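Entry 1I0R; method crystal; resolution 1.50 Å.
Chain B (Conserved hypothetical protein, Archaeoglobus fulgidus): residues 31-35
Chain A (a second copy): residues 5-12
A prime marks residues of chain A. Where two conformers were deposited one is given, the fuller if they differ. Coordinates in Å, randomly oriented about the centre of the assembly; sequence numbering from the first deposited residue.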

# COMPACT_ATOMS: atom_id res chain seq x y z
N THR B 31 2.79 0.50 6.12
CA THR B 31 1.85 -0.41 5.47
C THR B 31 0.40 -0.18 5.85
O THR B 31 -0.17 -0.87 6.72
CB THR B 31 2.29 -1.88 5.71
OG1 THR B 31 3.65 -2.02 5.25
CG2 THR B 31 1.43 -2.86 4.92
N VAL B 32 -0.18 0.82 5.20
CA VAL B 32 -1.57 1.25 5.40
C VAL B 32 -2.13 1.45 4.01
O VAL B 32 -1.54 2.15 3.18
CB VAL B 32 -1.64 2.59 6.16
CG1 VAL B 32 -3.08 3.08 6.21
CG2 VAL B 32 -1.04 2.42 7.57
N PHE B 33 -3.27 0.83 3.75
CA PHE B 33 -3.87 0.93 2.43
C PHE B 33 -5.37 0.71 2.46
O PHE B 33 -5.89 -0.04 3.28
CB PHE B 33 -3.17 -0.04 1.45
CG PHE B 33 -3.07 -1.48 1.90
CD1 PHE B 33 -3.93 -2.43 1.39
CD2 PHE B 33 -2.04 -1.90 2.73
CE1 PHE B 33 -3.75 -3.80 1.68
CE2 PHE B 33 -1.85 -3.25 3.03
CZ PHE B 33 -2.71 -4.21 2.50
N GLN B 34 -6.08 1.37 1.56
CA GLN B 34 -7.52 1.18 1.45
C GLN B 34 -7.75 -0.12 0.67
O GLN B 34 -7.14 -0.33 -0.38
CB GLN B 34 -8.16 2.35 0.69
CG GLN B 34 -9.68 2.20 0.52
CD GLN B 34 -10.34 3.44 -0.06
OE1 GLN B 34 -9.68 4.46 -0.30
NE2 GLN B 34 -11.66 3.36 -0.28
N LEU B 35 -8.66 -0.96 1.15
CA LEU B 35 -8.94 -2.23 0.45
C LEU B 35 -10.18 -2.20 -0.41
O LEU B 35 -10.20 -2.78 -1.51
CB LEU B 35 -9.10 -3.36 1.47
CG LEU B 35 -7.85 -3.64 2.31
CD1 LEU B 35 -7.93 -5.05 2.85
CD2 LEU B 35 -6.62 -3.54 1.42
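Chain A 5-12: AFYKISYG

Residues 5-12 of chain A lie across the strand that begins at Val32 of chain B, and the contact is confined to Val32, Phe33 and Gln34. Two CA pairs set the register: Gln34 lies nearest Phe6′ at 7.4 Å between their CA atoms, and Phe33 nearest Ile9′, with 6.6 Å from CA to CA. Between Phe6′ and Ile9′ the register therefore runs against the sequence direction of chain B. No backbone-to-backbone hydrogen bond joins the two stretches, so side chains and water make the connection.

The segment opens with helical phi/psi values from Ala5′ to Lys8′, a compact turn held by Lys8′ N to Ala5′ O at 3.1 Å and Ile9′ N to Phe6′ O at 3.2 Å. Ala5′ makes no contact. Phe6′ directs its CA-to-CB bond toward chain B, but its ring, with chi1 in the m well, leads away, leaving CB 3.5 Å from Gln34 OE1. Gln34 reaches this point in an extended form, chi1 and chi2 both t. Tyr7′ and Lys8′ remain clear of the strand.

At Ile9′ the backbone leaves the helical region for extended values (phi/psi -74/136), which persist in broad terms through Tyr11′. The Ile9′ side chain, m at chi1 and t at chi2, points toward the strand and packs on its backbone: CG2 lies 3.5 Å from Val32 O and 4.1 Å from Phe33 CA, while CD1 approaches Gln34 N at 4.3 Å. One residue thus spans three consecutive residues of chain B. Ser10′ contributes through its carbonyl, since the oxygen of water 2 lies 2.7 Å from Ser10′ O and 2.8 Å from Val32 O and donates to both.

Tyr11′ starts sideways to the strand, yet the end of its side chain comes nearer and supplies the direct polar link. Gln34 N donates to Tyr11′ OH at 3.0 Å with an N-H...O angle of 155°, so the hydroxyl satisfies a backbone amide of the strand. Along the same side chain, CE2 makes an apolar contact of 3.9 Å with Phe33 CB, whereas the Phe33 ring leads away from chain A. The hydroxyl also donates to water 1 at 2.7 Å from OH to the water oxygen; that water in turn donates to Phe6′ O and to Gln34 OE1, with 2.7 Å from the water oxygen to each of these atoms. Water 1 thereby joins Phe6′ O, Tyr11′ OH and Gln34 OE1 at one point. Gly12′ ends the segment beyond reach of the strand.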

# COMPACT_ATOMS: atom_id res chain seq x y z
N ALA A 5 -10.14 12.27 2.43
CA ALA A 5 -9.06 11.90 3.34
C ALA A 5 -8.39 10.61 2.85
O ALA A 5 -7.18 10.45 2.99
CB ALA A 5 -9.61 11.70 4.75
N PHE A 6 -9.17 9.71 2.27
CA PHE A 6 -8.59 8.45 1.80
C PHE A 6 -7.69 8.67 0.59
O PHE A 6 -6.82 7.85 0.30
CB PHE A 6 -9.70 7.43 1.48
CG PHE A 6 -10.69 7.25 2.61
CD1 PHE A 6 -12.00 7.66 2.46
CD2 PHE A 6 -10.29 6.72 3.84
CE1 PHE A 6 -12.92 7.56 3.52
CE2 PHE A 6 -11.21 6.61 4.89
CZ PHE A 6 -12.51 7.03 4.73
N TYR A 7 -7.89 9.79 -0.11
CA TYR A 7 -7.08 10.15 -1.28
C TYR A 7 -5.64 10.45 -0.87
O TYR A 7 -4.74 10.48 -1.71
CB TYR A 7 -7.63 11.40 -1.98
CG TYR A 7 -8.99 11.28 -2.64
CD1 TYR A 7 -9.65 12.43 -3.08
CD2 TYR A 7 -9.61 10.05 -2.83
CE1 TYR A 7 -10.91 12.36 -3.69
CE2 TYR A 7 -10.87 9.96 -3.45
CZ TYR A 7 -11.51 11.13 -3.87
OH TYR A 7 -12.74 11.07 -4.49
N LYS A 8 -5.44 10.70 0.42
CA LYS A 8 -4.11 11.02 0.93
C LYS A 8 -3.20 9.81 1.16
O LYS A 8 -2.00 9.98 1.40
CB LYS A 8 -4.23 11.84 2.22
CG LYS A 8 -5.04 13.15 2.08
CD LYS A 8 -4.47 14.08 1.00
CE LYS A 8 -5.25 15.41 0.96
NZ LYS A 8 -4.66 16.35 -0.04
N ILE A 9 -3.76 8.60 1.08
CA ILE A 9 -2.96 7.38 1.25
C ILE A 9 -2.10 7.17 -0.01
O ILE A 9 -2.59 7.36 -1.15
CB ILE A 9 -3.90 6.16 1.49
CG1 ILE A 9 -4.64 6.37 2.82
CG2 ILE A 9 -3.11 4.85 1.50
CD1 ILE A 9 -5.79 5.42 3.06
N SER A 10 -0.84 6.82 0.17
CA SER A 10 0.09 6.63 -0.96
C SER A 10 0.15 5.21 -1.50
O SER A 10 0.03 4.23 -0.75
CB SER A 10 1.52 7.01 -0.58
OG SER A 10 1.61 8.39 -0.31
N TYR A 11 0.35 5.11 -2.81
CA TYR A 11 0.45 3.77 -3.44
C TYR A 11 1.37 3.83 -4.64
O TYR A 11 1.69 4.91 -5.13
CB TYR A 11 -0.90 3.30 -4.04
CG TYR A 11 -2.14 3.31 -3.16
CD1 TYR A 11 -2.80 4.49 -2.84
CD2 TYR A 11 -2.64 2.11 -2.64
CE1 TYR A 11 -3.92 4.48 -2.02
CE2 TYR A 11 -3.75 2.09 -1.82
CZ TYR A 11 -4.38 3.28 -1.51
OH TYR A 11 -5.47 3.24 -0.68
N GLY A 12 1.79 2.65 -5.11
CA GLY A 12 2.52 2.55 -6.38
C GLY A 12 1.45 2.23 -7.44
O GLY A 12 0.25 2.33 -7.21
O HOH W 1 -7.11 5.33 -0.67
O HOH W 2 0.52 3.50 1.81